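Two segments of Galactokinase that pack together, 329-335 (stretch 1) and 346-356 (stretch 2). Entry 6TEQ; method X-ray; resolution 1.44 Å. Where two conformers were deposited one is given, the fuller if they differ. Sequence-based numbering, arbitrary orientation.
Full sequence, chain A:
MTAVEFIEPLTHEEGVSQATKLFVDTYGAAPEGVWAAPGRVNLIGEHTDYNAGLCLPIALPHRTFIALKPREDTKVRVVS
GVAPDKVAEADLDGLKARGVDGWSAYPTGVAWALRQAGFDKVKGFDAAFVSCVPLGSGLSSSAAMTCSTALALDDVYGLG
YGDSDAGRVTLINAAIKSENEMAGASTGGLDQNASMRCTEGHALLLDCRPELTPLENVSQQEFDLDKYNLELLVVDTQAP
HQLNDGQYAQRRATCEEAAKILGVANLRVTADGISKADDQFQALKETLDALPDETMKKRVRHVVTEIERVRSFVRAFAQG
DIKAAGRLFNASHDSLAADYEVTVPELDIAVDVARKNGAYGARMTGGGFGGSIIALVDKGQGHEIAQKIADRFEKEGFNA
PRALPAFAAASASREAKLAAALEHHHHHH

Stretch 1 329-335: FNASHDS
Stretch 2, residues 346-356: ELDIAVDVARK

The strongest link between these two helical segments of galactokinase is the salt bridge between Arg-355 and Asp-334. The carboxylate oxygen OD1 of Asp-334 lies 2.9 Å from NH1 of Arg-355 and 3.1 Å from NH2 of Arg-355, and it accepts a hydrogen bond from each, with N-H...O angles of 153° and 142°. One oxygen thus collects both terminal nitrogens at the edge of the guanidinium, close to its plane, where the N-H bonds point. Arginine suits the task because it is long: with chi1 m (-72°) and chi2, chi3 and chi4 all near 180°, the chain runs out almost fully extended and carries its charge across the gap. Asp-334 starts sideways to the partner helix, but with chi1 m (-65°) and chi2 -12° its carboxylate comes nearer.

The same guanidinium also engages Asn-330, one helical turn before Asp-334. NE of Arg-355 donates a weak hydrogen bond to OD1 of Asn-330, 2.9 Å long but bent to 125°. The bend fits the arrangement, since the amide carbon CG of Asn-330 lies over one face of the guanidinium rather than in its plane. Asn-330 is m (-72°), with chi2 -21°.

A second polar anchor joins His-333 to Asp-348. NE2 of His-333 donates to OD1 of Asp-348 over 2.8 Å at 136°, and the carboxylate oxygen sits at the ring edge, near the ring plane, as befits an acceptor for an N-H in that plane. His-333 is t (-175°) with chi2 75°; Asp-348 is m (-67°) with chi2 -20°. The ND1 atom of His-333 is hydrogen-bonded elsewhere in the structure, so both ring nitrogens are satisfied in a buried setting.

Around these bonds the packing centres on the imidazole, which fits as a knob among Leu-347, Asp-348, Val-351 and Arg-355. Val-351, t (161°), puts CG2 over one ring face, 3.9 Å from the centroid and 17° off the normal, a CH-pi contact whose closest pair is CG2 of Val-351 and CE1 of His-333 at 3.7 Å. Histidine therefore offers a polar edge to the aspartate and a flat face to the valine methyl. CB of His-333 also lies 3.6 Å from NH2 of Arg-355. Leu-347, m/t, points toward stretch 1 but contributes little buried area.

Both stretches are helical throughout, with phi near -60° and psi mostly near -45°, and backbone N of each residue i+4 donates to backbone O of residue i, as from N of His-333 to O of Phe-329 at 3.0 Å and from N of Lys-356 to O of Asp-352 at 2.9 Å. They run nearly antiparallel, at 156°, so residue numbers in stretch 2 fall as those in stretch 1 rise: CA of Asn-330 is 8.6 Å from CA of Arg-355, and CA of His-333 is 8.4 Å from CA of Val-351. The axes come no closer than 11.7 Å, a wide spacing bridged by long or polar side chains, and only 297 Å² is buried. Away from the contact, NZ of Lys-356 forms a salt bridge with OD1 of Asp-352 at 3.1 Å, within stretch 2.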

# COMPACT_ATOMS: atom_id res chain seq x y z
N PHE A 329 -6.69 13.92 9.04
CA PHE A 329 -7.13 12.51 8.95
C PHE A 329 -8.64 12.48 8.78
O PHE A 329 -9.18 11.71 7.97
CB PHE A 329 -6.75 11.69 10.17
CG PHE A 329 -5.41 11.03 10.16
CD1 PHE A 329 -4.38 11.40 9.30
CD2 PHE A 329 -5.26 9.89 10.95
CE1 PHE A 329 -3.16 10.73 9.32
CE2 PHE A 329 -4.02 9.26 11.03
CZ PHE A 329 -3.00 9.65 10.17
N ASN A 330 -9.34 13.16 9.70
CA ASN A 330 -10.80 13.07 9.75
C ASN A 330 -11.41 13.59 8.45
O ASN A 330 -12.37 12.94 7.94
CB ASN A 330 -11.35 13.83 10.95
CG ASN A 330 -11.08 13.16 12.28
OD1 ASN A 330 -10.85 11.95 12.27
ND2 ASN A 330 -11.24 13.92 13.36
N ALA A 331 -10.93 14.67 7.91
CA ALA A 331 -11.51 15.24 6.67
C ALA A 331 -11.20 14.32 5.48
O ALA A 331 -12.00 14.18 4.58
CB ALA A 331 -10.90 16.60 6.40
N SER A 332 -10.06 13.66 5.49
CA SER A 332 -9.73 12.64 4.47
C SER A 332 -10.74 11.52 4.51
O SER A 332 -11.27 11.14 3.43
CB SER A 332 -8.28 12.19 4.62
OG SER A 332 -8.04 11.05 3.82
N HIS A 333 -10.94 10.93 5.68
CA HIS A 333 -11.96 9.87 5.79
C HIS A 333 -13.32 10.38 5.33
O HIS A 333 -14.01 9.66 4.60
CB HIS A 333 -12.11 9.43 7.22
CG HIS A 333 -13.03 8.30 7.33
ND1 HIS A 333 -12.66 6.98 6.96
CD2 HIS A 333 -14.34 8.26 7.67
CE1 HIS A 333 -13.71 6.19 7.10
NE2 HIS A 333 -14.78 6.97 7.46
N ASP A 334 -13.72 11.54 5.84
CA ASP A 334 -15.06 12.01 5.56
C ASP A 334 -15.23 12.20 4.06
O ASP A 334 -16.34 11.92 3.52
CB ASP A 334 -15.41 13.28 6.33
CG ASP A 334 -15.48 13.13 7.82
OD1 ASP A 334 -15.48 11.98 8.33
OD2 ASP A 334 -15.60 14.20 8.44
N SER A 335 -14.19 12.65 3.40
CA SER A 335 -14.23 12.82 1.95
C SER A 335 -14.32 11.44 1.27
O SER A 335 -15.04 11.31 0.29
CB SER A 335 -13.01 13.54 1.53
OG SER A 335 -12.99 13.80 0.14
N GLU A 346 -18.21 -1.10 8.43
CA GLU A 346 -17.18 -1.51 9.39
C GLU A 346 -16.12 -0.39 9.49
O GLU A 346 -15.60 -0.13 10.58
CB GLU A 346 -16.58 -2.85 9.01
CG GLU A 346 -17.57 -4.00 9.07
CD GLU A 346 -18.31 -4.32 7.79
OE1 GLU A 346 -18.50 -3.43 6.92
OE2 GLU A 346 -18.74 -5.50 7.67
N LEU A 347 -15.69 0.16 8.35
CA LEU A 347 -14.68 1.22 8.40
C LEU A 347 -15.29 2.43 9.13
O LEU A 347 -14.61 3.05 9.97
CB LEU A 347 -14.25 1.65 7.00
CG LEU A 347 -13.50 0.62 6.17
CD1 LEU A 347 -13.34 1.14 4.76
CD2 LEU A 347 -12.14 0.31 6.81
N ASP A 348 -16.52 2.82 8.75
CA ASP A 348 -17.09 4.09 9.27
C ASP A 348 -17.34 3.97 10.77
O ASP A 348 -17.11 4.92 11.52
CB ASP A 348 -18.34 4.49 8.51
CG ASP A 348 -18.01 4.84 7.09
OD1 ASP A 348 -16.83 5.13 6.82
OD2 ASP A 348 -18.93 4.81 6.30
N ILE A 349 -17.80 2.81 11.21
CA ILE A 349 -18.09 2.59 12.66
C ILE A 349 -16.77 2.50 13.46
O ILE A 349 -16.66 3.16 14.50
CB ILE A 349 -19.00 1.38 12.83
CG1 ILE A 349 -20.40 1.67 12.30
CG2 ILE A 349 -19.01 0.94 14.32
CD1 ILE A 349 -21.29 0.46 12.12
N ALA A 350 -15.75 1.85 12.93
CA ALA A 350 -14.45 1.83 13.63
C ALA A 350 -13.96 3.27 13.80
O ALA A 350 -13.43 3.61 14.84
CB ALA A 350 -13.46 0.97 12.88
N VAL A 351 -14.00 4.03 12.71
CA VAL A 351 -13.56 5.43 12.77
C VAL A 351 -14.36 6.22 13.81
O VAL A 351 -13.77 6.99 14.58
CB VAL A 351 -13.67 6.08 11.37
CG1 VAL A 351 -13.68 7.58 11.48
CG2 VAL A 351 -12.52 5.60 10.53
N ASP A 352 -15.70 6.06 13.82
CA ASP A 352 -16.53 6.81 14.77
C ASP A 352 -16.11 6.42 16.21
O ASP A 352 -16.05 7.31 17.09
CB ASP A 352 -18.00 6.51 14.54
CG ASP A 352 -18.87 7.55 15.19
OD1 ASP A 352 -18.61 8.75 14.95
OD2 ASP A 352 -19.72 7.12 16.00
N VAL A 353 -15.92 5.15 16.47
CA VAL A 353 -15.50 4.68 17.81
C VAL A 353 -14.17 5.33 18.20
O VAL A 353 -14.04 5.86 19.31
CB VAL A 353 -15.44 3.16 17.90
CG1 VAL A 353 -14.86 2.71 19.21
CG2 VAL A 353 -16.79 2.54 17.72
N ALA A 354 -13.23 5.40 17.27
CA ALA A 354 -11.92 5.99 17.56
C ALA A 354 -12.13 7.47 17.90
O ALA A 354 -11.52 7.99 18.85
CB ALA A 354 -11.02 5.76 16.41
N ARG A 355 -12.92 8.14 17.07
CA ARG A 355 -13.13 9.62 17.25
C ARG A 355 -13.78 9.90 18.62
O ARG A 355 -13.41 10.85 19.26
CB ARG A 355 -13.98 10.22 16.15
CG ARG A 355 -13.23 10.30 14.81
CD ARG A 355 -14.15 10.81 13.77
NE ARG A 355 -13.45 10.79 12.46
CZ ARG A 355 -13.99 11.07 11.32
NH1 ARG A 355 -15.23 11.50 11.22
NH2 ARG A 355 -13.27 10.90 10.25
N LYS A 356 -14.75 9.05 19.00
CA LYS A 356 -15.56 9.23 20.22
C LYS A 356 -14.70 8.95 21.46
O LYS A 356 -15.05 9.48 22.54
CB LYS A 356 -16.82 8.38 20.14
CG LYS A 356 -17.91 9.02 19.30
CD LYS A 356 -19.11 8.15 19.10
CE LYS A 356 -20.20 8.84 18.31
NZ LYS A 356 -19.64 10.00 17.57